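Local coordinates for protein AGR_C_1268p (Agrobacterium tumefaciens str. C58, PDB 2GHS) that probably hydrolyses sugar lactones as a metal-dependent gluconolactonase of the SMP-30/regucalcin family, using one divalent cation per subunit, at residues A[55-58]-A[59-62]; A[303-307]-A[308-312]; A[65-68]-A[69-72]. All blocks are in the same frame, centred on the assembly; numbering follows the deposited sequence.

Interaction 1: A[55-58]-A[59-62]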
ATOM      1  N   THR A  55       7.254   0.255  -0.021  1.00  9.18           N
ATOM      2  CA  THR A  55       7.675   1.348   0.852  1.00  8.16           C
ATOM      3  C   THR A  55       9.174   1.565   0.649  1.00 10.77           C
ATOM      4  O   THR A  55       9.841   0.753  -0.016  1.00 10.97           O
ATOM      5  CB  THR A  55       7.286   1.046   2.347  1.00 12.55           C
ATOM      6  OG1 THR A  55       7.554   2.188   3.169  1.00 12.87           O
ATOM      7  CG2 THR A  55       8.026  -0.140   2.887  1.00 13.37           C
ATOM      8  N   PHE A  56       9.698   2.691   1.121  1.00 10.31           N
ATOM      9  CA  PHE A  56      11.077   3.041   0.848  1.00 10.21           C
ATOM     10  C   PHE A  56      11.761   3.342   2.184  1.00  9.20           C
ATOM     11  O   PHE A  56      11.178   4.012   3.062  1.00  9.78           O
ATOM     12  CB  PHE A  56      11.150   4.305  -0.009  1.00  7.57           C
ATOM     13  CG  PHE A  56      12.548   4.668  -0.471  1.00  8.60           C
ATOM     14  CD1 PHE A  56      13.260   3.868  -1.352  1.00  8.12           C
ATOM     15  CD2 PHE A  56      13.096   5.849  -0.069  1.00 11.99           C
ATOM     16  CE1 PHE A  56      14.527   4.246  -1.752  1.00 10.72           C
ATOM     17  CE2 PHE A  56      14.342   6.230  -0.498  1.00 11.57           C
ATOM     18  CZ  PHE A  56      15.043   5.430  -1.328  1.00  8.62           C
ATOM     19  N   ASP A  57      12.977   2.826   2.319  1.00  8.45           N
ATOM     20  CA  ASP A  57      13.905   3.159   3.432  1.00  7.86           C
ATOM     21  C   ASP A  57      14.980   4.134   2.970  1.00  7.50           C
ATOM     22  O   ASP A  57      15.933   3.730   2.312  1.00  9.41           O
ATOM     23  CB  ASP A  57      14.546   1.860   3.977  1.00 10.24           C
ATOM     24  CG  ASP A  57      15.413   2.084   5.221  1.00 15.86           C
ATOM     25  OD1 ASP A  57      15.776   3.246   5.528  1.00 10.32           O
ATOM     26  OD2 ASP A  57      15.737   1.074   5.908  1.00 20.84           O
ATOM     27  N   PRO A  58      14.842   5.416   3.316  1.00  9.97           N
ATOM     28  CA  PRO A  58      15.778   6.426   2.873  1.00 10.49           C
ATOM     29  C   PRO A  58      17.205   6.256   3.419  1.00  8.80           C
ATOM     30  O   PRO A  58      18.156   6.651   2.772  1.00 10.08           O
ATOM     31  CB  PRO A  58      15.127   7.734   3.342  1.00 13.71           C
ATOM     32  CG  PRO A  58      14.291   7.369   4.448  1.00 15.48           C
ATOM     33  CD  PRO A  58      13.789   5.988   4.172  1.00 12.74           C
ATOM     34  N   ALA A  59      17.340   5.637   4.591  1.00  9.54           N
ATOM     35  CA  ALA A  59      18.634   5.462   5.197  1.00 10.18           C
ATOM     36  C   ALA A  59      19.519   4.477   4.430  1.00 11.13           C
ATOM     37  O   ALA A  59      20.719   4.686   4.337  1.00 12.75           O
ATOM     38  CB  ALA A  59      18.466   5.053   6.651  1.00  8.44           C
ATOM     39  N   SER A  60      18.925   3.436   3.850  1.00 11.04           N
ATOM     40  CA  SER A  60      19.673   2.487   3.041  1.00 11.97           C
ATOM     41  C   SER A  60      19.465   2.665   1.534  1.00 14.97           C
ATOM     42  O   SER A  60      20.126   1.974   0.751  1.00 16.15           O
ATOM     43  CB  SER A  60      19.260   1.071   3.415  1.00 13.66           C
ATOM     44  OG  SER A  60      17.933   0.859   3.062  1.00 15.28           O
ATOM     45  N   GLY A  61      18.521   3.527   1.136  1.00 11.01           N
ATOM     46  CA  GLY A  61      18.189   3.760  -0.272  1.00  9.81           C
ATOM     47  C   GLY A  61      17.585   2.530  -0.902  1.00  8.33           C
ATOM     48  O   GLY A  61      17.862   2.201  -2.053  1.00 10.69           O
ATOM     49  N   THR A  62      16.708   1.883  -0.152  1.00  5.74           N
ATOM     50  CA  THR A  62      16.140   0.577  -0.537  1.00  6.19           C
ATOM     51  C   THR A  62      14.581   0.600  -0.580  1.00  7.07           C
ATOM     52  O   THR A  62      13.936   1.062   0.357  1.00  8.64           O
ATOM     53  CB  THR A  62      16.609  -0.521   0.443  1.00  7.69           C
ATOM     54  OG1 THR A  62      18.040  -0.578   0.445  1.00  9.84           O
ATOM     55  CG2 THR A  62      16.088  -1.867   0.036  1.00 12.62           C
TER
HETATM   56  O   HOH W   1      16.204  -1.014   4.275  1.00 22.09           O

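Interaction 2: A[303-307]-A[308-312]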
ATOM      1  N   ASN A 303       0.517  -8.582 -23.133  1.00  9.30           N
ATOM      2  CA  ASN A 303       1.159  -7.517 -22.369  1.00  9.66           C
ATOM      3  C   ASN A 303       2.048  -8.127 -21.290  1.00  8.09           C
ATOM      4  O   ASN A 303       1.614  -8.332 -20.144  1.00  8.06           O
ATOM      5  CB  ASN A 303       0.130  -6.574 -21.721  1.00  7.10           C
ATOM      6  CG  ASN A 303       0.792  -5.464 -20.918  1.00  7.02           C
ATOM      7  OD1 ASN A 303       2.014  -5.368 -20.889  1.00 11.10           O
ATOM      8  ND2 ASN A 303      -0.012  -4.616 -20.285  1.00 11.45           N
ATOM      9  N   PRO A 304       3.303  -8.412 -21.650  1.00 10.77           N
ATOM     10  CA  PRO A 304       4.213  -9.023 -20.705  1.00 11.08           C
ATOM     11  C   PRO A 304       4.600  -8.108 -19.551  1.00 10.48           C
ATOM     12  O   PRO A 304       5.220  -8.564 -18.599  1.00  8.14           O
ATOM     13  CB  PRO A 304       5.445  -9.329 -21.572  1.00 14.33           C
ATOM     14  CG  PRO A 304       4.931  -9.323 -22.955  1.00 15.30           C
ATOM     15  CD  PRO A 304       3.953  -8.217 -22.953  1.00 11.82           C
ATOM     16  N   GLN A 305       4.225  -6.832 -19.613  1.00  9.80           N
ATOM     17  CA  GLN A 305       4.534  -5.947 -18.505  1.00  8.76           C
ATOM     18  C   GLN A 305       3.544  -6.010 -17.344  1.00  7.09           C
ATOM     19  O   GLN A 305       3.746  -5.348 -16.325  1.00  6.38           O
ATOM     20  CB  GLN A 305       4.725  -4.523 -18.991  1.00 11.52           C
ATOM     21  CG  GLN A 305       5.866  -4.407 -19.996  1.00 14.25           C
ATOM     22  CD  GLN A 305       6.222  -2.970 -20.248  1.00 15.20           C
ATOM     23  OE1 GLN A 305       5.524  -2.286 -20.986  1.00 15.84           O
ATOM     24  NE2 GLN A 305       7.310  -2.503 -19.652  1.00 16.96           N
ATOM     25  N   HIS A 306       2.504  -6.832 -17.453  1.00  5.86           N
ATOM     26  CA  HIS A 306       1.638  -7.066 -16.302  1.00  5.24           C
ATOM     27  C   HIS A 306       2.493  -7.571 -15.171  1.00  6.45           C
ATOM     28  O   HIS A 306       3.275  -8.504 -15.354  1.00  5.92           O
ATOM     29  CB  HIS A 306       0.595  -8.149 -16.579  1.00  6.21           C
ATOM     30  CG  HIS A 306      -0.564  -7.721 -17.438  1.00  7.72           C
ATOM     31  ND1 HIS A 306      -1.408  -6.686 -17.089  1.00  7.45           N
ATOM     32  CD2 HIS A 306      -1.057  -8.242 -18.582  1.00 10.69           C
ATOM     33  CE1 HIS A 306      -2.367  -6.595 -17.988  1.00  8.41           C
ATOM     34  NE2 HIS A 306      -2.167  -7.509 -18.917  1.00  8.72           N
ATOM     35  N   GLY A 307       2.314  -7.001 -13.997  1.00  7.52           N
ATOM     36  CA  GLY A 307       2.994  -7.490 -12.783  1.00  4.96           C
ATOM     37  C   GLY A 307       4.346  -6.866 -12.464  1.00  8.42           C
ATOM     38  O   GLY A 307       4.885  -7.046 -11.362  1.00  5.59           O
ATOM     39  N   LEU A 308       4.881  -6.097 -13.405  1.00  6.85           N
ATOM     40  CA  LEU A 308       6.158  -5.436 -13.198  1.00  6.17           C
ATOM     41  C   LEU A 308       6.002  -4.250 -12.238  1.00  5.21           C
ATOM     42  O   LEU A 308       4.906  -3.806 -11.930  1.00  6.78           O
ATOM     43  CB  LEU A 308       6.726  -4.988 -14.562  1.00  8.45           C
ATOM     44  CG  LEU A 308       7.487  -6.034 -15.367  1.00 13.38           C
ATOM     45  CD1 LEU A 308       6.777  -7.357 -15.419  1.00 18.23           C
ATOM     46  CD2 LEU A 308       7.895  -5.508 -16.798  1.00  7.71           C
ATOM     47  N   THR A 309       7.142  -3.760 -11.741  1.00  6.35           N
ATOM     48  CA  THR A 309       7.212  -2.637 -10.819  1.00  5.55           C
ATOM     49  C   THR A 309       7.874  -1.498 -11.579  1.00  6.46           C
ATOM     50  O   THR A 309       8.956  -1.667 -12.186  1.00  7.06           O
ATOM     51  CB  THR A 309       8.013  -3.048  -9.564  1.00  8.59           C
ATOM     52  OG1 THR A 309       7.370  -4.178  -8.931  1.00 10.57           O
ATOM     53  CG2 THR A 309       8.151  -1.945  -8.577  1.00 11.26           C
ATOM     54  N   PHE A 310       7.203  -0.359 -11.585  1.00  7.67           N
ATOM     55  CA  PHE A 310       7.568   0.795 -12.403  1.00  6.80           C
ATOM     56  C   PHE A 310       7.937   2.030 -11.587  1.00  6.98           C
ATOM     57  O   PHE A 310       7.654   2.107 -10.418  1.00  8.00           O
ATOM     58  CB  PHE A 310       6.393   1.182 -13.299  1.00  7.33           C
ATOM     59  CG  PHE A 310       5.809   0.038 -14.062  1.00  6.01           C
ATOM     60  CD1 PHE A 310       6.383  -0.404 -15.262  1.00  6.90           C
ATOM     61  CD2 PHE A 310       4.663  -0.633 -13.593  1.00 10.46           C
ATOM     62  CE1 PHE A 310       5.854  -1.532 -15.939  1.00  6.80           C
ATOM     63  CE2 PHE A 310       4.128  -1.732 -14.294  1.00  7.44           C
ATOM     64  CZ  PHE A 310       4.731  -2.196 -15.431  1.00  9.13           C
ATOM     65  N   GLU A 311       8.563   2.984 -12.234  1.00  7.68           N
ATOM     66  CA  GLU A 311       8.691   4.358 -11.724  1.00  6.73           C
ATOM     67  C   GLU A 311       8.105   5.302 -12.757  1.00  8.89           C
ATOM     68  O   GLU A 311       8.424   5.215 -13.950  1.00  6.99           O
ATOM     69  CB  GLU A 311      10.167   4.676 -11.507  1.00 10.09           C
ATOM     70  CG  GLU A 311      10.489   5.988 -10.870  1.00 13.77           C
ATOM     71  CD  GLU A 311      11.987   6.213 -10.897  1.00 20.41           C
ATOM     72  OE1 GLU A 311      12.699   5.668 -10.056  1.00 26.47           O
ATOM     73  OE2 GLU A 311      12.493   6.907 -11.801  1.00 38.74           O
ATOM     74  N   LEU A 312       7.300   6.266 -12.328  1.00  8.79           N
ATOM     75  CA  LEU A 312       6.739   7.233 -13.277  1.00  7.29           C
ATOM     76  C   LEU A 312       7.825   8.204 -13.776  1.00  6.69           C
ATOM     77  O   LEU A 312       8.866   8.363 -13.104  1.00  7.23           O
ATOM     78  CB  LEU A 312       5.627   8.040 -12.601  1.00  8.42           C
ATOM     79  CG  LEU A 312       4.357   7.313 -12.153  1.00  9.17           C
ATOM     80  CD1 LEU A 312       3.290   8.322 -11.738  1.00 12.53           C
ATOM     81  CD2 LEU A 312       3.828   6.451 -13.268  1.00 12.03           C
TER
HETATM   82  O   HOH W   2       4.731  -5.157  -8.937  1.00 10.32           O

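Interaction 3: A[65-68]-A[69-72]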
ATOM      1  N   TRP A  65       8.835  -4.303  -1.177  1.00  6.83           N
ATOM      2  CA  TRP A  65       7.417  -4.599  -1.456  1.00  8.19           C
ATOM      3  C   TRP A  65       7.170  -6.081  -1.278  1.00  7.66           C
ATOM      4  O   TRP A  65       8.119  -6.853  -1.033  1.00  8.50           O
ATOM      5  CB  TRP A  65       6.989  -4.131  -2.857  1.00  6.52           C
ATOM      6  CG  TRP A  65       7.656  -4.791  -3.995  1.00  8.79           C
ATOM      7  CD1 TRP A  65       7.251  -5.932  -4.640  1.00  9.67           C
ATOM      8  CD2 TRP A  65       8.824  -4.337  -4.672  1.00  6.28           C
ATOM      9  NE1 TRP A  65       8.117  -6.211  -5.666  1.00  8.95           N
ATOM     10  CE2 TRP A  65       9.086  -5.242  -5.709  1.00  7.50           C
ATOM     11  CE3 TRP A  65       9.684  -3.242  -4.489  1.00  9.07           C
ATOM     12  CZ2 TRP A  65      10.177  -5.112  -6.551  1.00  8.39           C
ATOM     13  CZ3 TRP A  65      10.771  -3.099  -5.349  1.00 10.74           C
ATOM     14  CH2 TRP A  65      11.004  -4.042  -6.355  1.00  9.47           C
ATOM     15  N   PHE A  66       5.904  -6.488  -1.381  1.00  6.01           N
ATOM     16  CA  PHE A  66       5.572  -7.871  -1.246  1.00  5.31           C
ATOM     17  C   PHE A  66       5.018  -8.481  -2.522  1.00  7.73           C
ATOM     18  O   PHE A  66       4.435  -7.806  -3.351  1.00  8.60           O
ATOM     19  CB  PHE A  66       4.516  -8.059  -0.132  1.00  7.98           C
ATOM     20  CG  PHE A  66       4.975  -7.643   1.218  1.00  6.35           C
ATOM     21  CD1 PHE A  66       4.804  -6.321   1.640  1.00  9.69           C
ATOM     22  CD2 PHE A  66       5.529  -8.559   2.077  1.00  9.58           C
ATOM     23  CE1 PHE A  66       5.227  -5.925   2.914  1.00  9.30           C
ATOM     24  CE2 PHE A  66       5.968  -8.187   3.330  1.00  7.05           C
ATOM     25  CZ  PHE A  66       5.827  -6.865   3.749  1.00  8.39           C
ATOM     26  N   ASN A  67       5.196  -9.790  -2.631  1.00  8.42           N
ATOM     27  CA  ASN A  67       4.434 -10.647  -3.565  1.00  6.75           C
ATOM     28  C   ASN A  67       3.516 -11.475  -2.686  1.00  6.71           C
ATOM     29  O   ASN A  67       3.919 -12.503  -2.187  1.00  8.34           O
ATOM     30  CB  ASN A  67       5.365 -11.500  -4.390  1.00  8.34           C
ATOM     31  CG  ASN A  67       4.672 -12.181  -5.561  1.00 13.61           C
ATOM     32  OD1 ASN A  67       3.513 -11.930  -5.831  1.00 14.73           O
ATOM     33  ND2 ASN A  67       5.408 -13.040  -6.268  1.00 11.92           N
ATOM     34  N   ILE A  68       2.313 -10.951  -2.446  1.00  9.39           N
ATOM     35  CA  ILE A  68       1.525 -11.394  -1.279  1.00  9.34           C
ATOM     36  C   ILE A  68       1.289 -12.901  -1.299  1.00 11.09           C
ATOM     37  O   ILE A  68       1.623 -13.618  -0.345  1.00 10.89           O
ATOM     38  CB  ILE A  68       0.150 -10.664  -1.158  1.00 10.51           C
ATOM     39  CG1 ILE A  68       0.330  -9.189  -0.847  1.00 14.15           C
ATOM     40  CG2 ILE A  68      -0.696 -11.333  -0.018  1.00 13.01           C
ATOM     41  CD1 ILE A  68      -1.003  -8.476  -0.689  1.00 16.30           C
ATOM     42  N   LEU A  69       0.700 -13.374  -2.378  1.00 10.20           N
ATOM     43  CA  LEU A  69       0.222 -14.756  -2.471  1.00 12.78           C
ATOM     44  C   LEU A  69       1.364 -15.761  -2.539  1.00 13.61           C
ATOM     45  O   LEU A  69       1.171 -16.898  -2.202  1.00 15.35           O
ATOM     46  CB  LEU A  69      -0.684 -14.923  -3.698  1.00 13.56           C
ATOM     47  CG  LEU A  69      -1.887 -13.952  -3.760  1.00 19.56           C
ATOM     48  CD1 LEU A  69      -2.718 -14.166  -5.014  1.00 21.26           C
ATOM     49  CD2 LEU A  69      -2.756 -14.106  -2.519  1.00 20.66           C
ATOM     50  N   GLU A  70       2.567 -15.323  -2.923  1.00 10.50           N
ATOM     51  CA  GLU A  70       3.742 -16.211  -2.960  1.00 10.36           C
ATOM     52  C   GLU A  70       4.651 -16.098  -1.715  1.00  7.34           C
ATOM     53  O   GLU A  70       5.735 -16.711  -1.660  1.00  9.60           O
ATOM     54  CB  GLU A  70       4.580 -15.940  -4.214  1.00 12.19           C
ATOM     55  CG  GLU A  70       3.811 -16.178  -5.505  1.00 17.55           C
ATOM     56  CD  GLU A  70       3.778 -17.636  -5.956  1.00 33.29           C
ATOM     57  OE1 GLU A  70       3.939 -18.557  -5.126  1.00 35.31           O
ATOM     58  OE2 GLU A  70       3.599 -17.850  -7.173  1.00 45.32           O
ATOM     59  N   ARG A  71       4.241 -15.295  -0.744  1.00  7.50           N
ATOM     60  CA  ARG A  71       4.950 -15.191   0.549  1.00  7.73           C
ATOM     61  C   ARG A  71       6.382 -14.681   0.362  1.00  9.56           C
ATOM     62  O   ARG A  71       7.321 -15.270   0.872  1.00 10.71           O
ATOM     63  CB  ARG A  71       4.919 -16.508   1.316  1.00  8.10           C
ATOM     64  CG  ARG A  71       3.540 -17.060   1.552  1.00  8.05           C
ATOM     65  CD  ARG A  71       3.535 -18.285   2.513  1.00  9.26           C
ATOM     66  NE  ARG A  71       4.635 -19.171   2.141  1.00 12.91           N
ATOM     67  CZ  ARG A  71       4.593 -20.094   1.197  1.00 15.24           C
ATOM     68  NH1 ARG A  71       3.458 -20.406   0.634  1.00 14.75           N
ATOM     69  NH2 ARG A  71       5.689 -20.770   0.870  1.00 13.93           N
ATOM     70  N   GLU A  72       6.528 -13.637  -0.449  1.00  9.14           N
ATOM     71  CA  GLU A  72       7.879 -13.039  -0.678  1.00  8.43           C
ATOM     72  C   GLU A  72       7.949 -11.589  -0.280  1.00 10.21           C
ATOM     73  O   GLU A  72       7.010 -10.846  -0.518  1.00  7.86           O
ATOM     74  CB  GLU A  72       8.262 -13.119  -2.151  1.00  9.58           C
ATOM     75  CG  GLU A  72       8.370 -14.512  -2.701  1.00  9.83           C
ATOM     76  CD  GLU A  72       8.433 -14.543  -4.229  1.00 12.56           C
ATOM     77  OE1 GLU A  72       8.102 -13.548  -4.951  1.00 11.57           O
ATOM     78  OE2 GLU A  72       8.821 -15.642  -4.714  1.00 18.24           O
TER

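Interaction 1: A[55-58]-A[59-62]
Asp-57 and Thr-62 form an antiparallel hydrogen-bonded pair across a tight reversal of the chain, the directions of 55-58 and 59-62 differing by 137°. The turn is a beta hairpin that closes with a G1 beta bulge, since Gly-61 and Thr-62 both face Asp-57; it joins strands 51-57 and 62-67, neighbours in one antiparallel sheet of the beta-propeller. The bond from Asp-57 N to Thr-62 O is short, 2.8 Å, and almost straight. Its return partner, Thr-62 N to Asp-57 O, is longer at 3.2 Å, and the same carbonyl oxygen takes weak bonds from the amides of Gly-61 and Ser-60, so three N-H groups converge on it. Gly-61 has a positive phi of 66°, a backbone shape that favours glycine and lets the bulge form.

The Asp-57 carboxylate folds back over the turn. With CG trans to the backbone N (chi1 -174°), OD1 comes 3.0 Å from Ala-59 N, a weak bond because the N-H points well off the oxygen, while its stronger partner is the ammonium group of Lys-97 on strand 92-99. The Ala-59 methyl lies beside the same oxygen. On the opposite side of the sheet from Asp-57, the Phe-56 ring packs against the backbone of Gly-61 and Thr-62: CE1 lies 3.6 Å from Gly-61 C and CD1 3.4 Å from Thr-62 O. Leu-78 and Phe-320 also touch this buried ring.

The hydroxyls of Ser-60 and Thr-62 are hydrogen-bonded at 3.0 Å from OG to OG1, which ties the turn to the strand. One water joins the two segments, donating to Asp-57 OD2 at 2.7 Å and hydrogen-bonding with Ser-60 OG.

Interaction 2: A[303-307]-A[308-312]
A type II beta turn is closed by the backbone hydrogen bond from Leu-308 N to Gln-305 O, 3.2 Å long. Gly-307 occupies the third position of this turn with phi 91°, where a side chain would collide with the preceding carbonyl oxygen. One turn earlier, Asn-303 OD1 accepts from Gln-305 N at 2.9 Å, an Asx turn, while His-306 N bonds to Asn-303 O and closes a type I turn. Asn-303 ND2, held by the carbonyl of Pro-269, also lies over the centre of the His-306 ring, 3.8 Å above its plane. Where the turn meets the strand, a water lies within hydrogen-bonding distance of both Gly-307 O (3.1 Å) and Thr-309 OG1 (2.8 Å).

These two overlapping turns carry the chain from helix 297-302 into strand 309-311, which runs between strands 41-44 and 285-290 in an antiparallel sheet of the beta-propeller. The backbone of Gly-307 is bonded to that of Met-48, and the carbonyl of His-306 takes a bond from Arg-292.

Van der Waals contacts come from two side chains. The Leu-308 side chain leans back over the turn: its CD2 methyl meets the aliphatic part of Gln-305, CG to CD2 3.9 Å, and its other methyl, CD1, sits near the carbonyl oxygens of Pro-304 and His-306. Phe-310, its CG trans to the carbonyl carbon (chi1 -50°), directs its ring toward the same turn. Its CZ reaches 3.4 Å from Gln-305 O, which lies at the ring edge near the ring plane, and the Gln-305 amide is nearly perpendicular to the ring, 86° between planes. Val-42 packs on Gln-305, Leu-308 and Phe-310.

Interaction 3: A[65-68]-A[69-72]
Both backbone and side-chain bonds link Asn-67 to Glu-72. In the backbone, Asn-67 N gives a bond of 3.0 Å to Glu-72 O, whereas the return bond from Glu-72 N to Asn-67 O is weak. That carbonyl also receives a weak bond from Glu-70 N. Within the turn Arg-71 N makes a hydrogen bond to Ile-68 O at 3.1 Å.

Arg-71 and Glu-72 both face Asn-67, which makes this a hairpin with a G1 beta bulge linking strands 62-67 and 72-77 of a propeller sheet. The bulge position is held here by Arg-71, in a left-handed conformation.

Between side chains, Asn-67 ND2 donates to Glu-72 OE1 at 3.0 Å. The Asn-67 CG lies anti to the backbone N (chi1 -168°), which sets the amide alongside Glu-72. The oxygen is nearly in the amide plane of Asn-67, but the amide arrives 52° above the carboxylate plane. His-74 is the stronger partner of OE1, and Asn-67 OD1 accepts from Leu-50 N, so the amide is held at both ends. The Glu-70 chain runs alongside it, CG 3.6 Å from Asn-67 ND2.

Apolar contact is slight: Ile-68 CG2 and Leu-69 CD2 approach to 4.3 Å. Ile-68 packs on Glu-52, a predicted metal ligand, and on Arg-135 and Asn-137, predicted substrate-binding residues.

In the fold
Interactions 1 and 3 are successive hairpins at the two ends of strand 62-67, with centres 19 Å apart; their segments adjoin in sequence and do not otherwise touch. Interaction 2 belongs to a different propeller sheet, yet it meets interaction 3 where Thr-309 OG1 packs 3.8 Å from Trp-65 CZ2. From interaction 1 it stays apart, about 9 Å between nearest atoms. Of the three, interaction 3 comes closest to Glu-52, a predicted metal ligand: the Ile-68 side chain lies about 4 Å from those of Glu-52 and of Arg-135, a predicted substrate-binding residue, while the Thr-55 and Thr-309 side chains are each about 10 Å from that of Glu-52. The bound potassium is about 11 Å from the Ile-68 side chain.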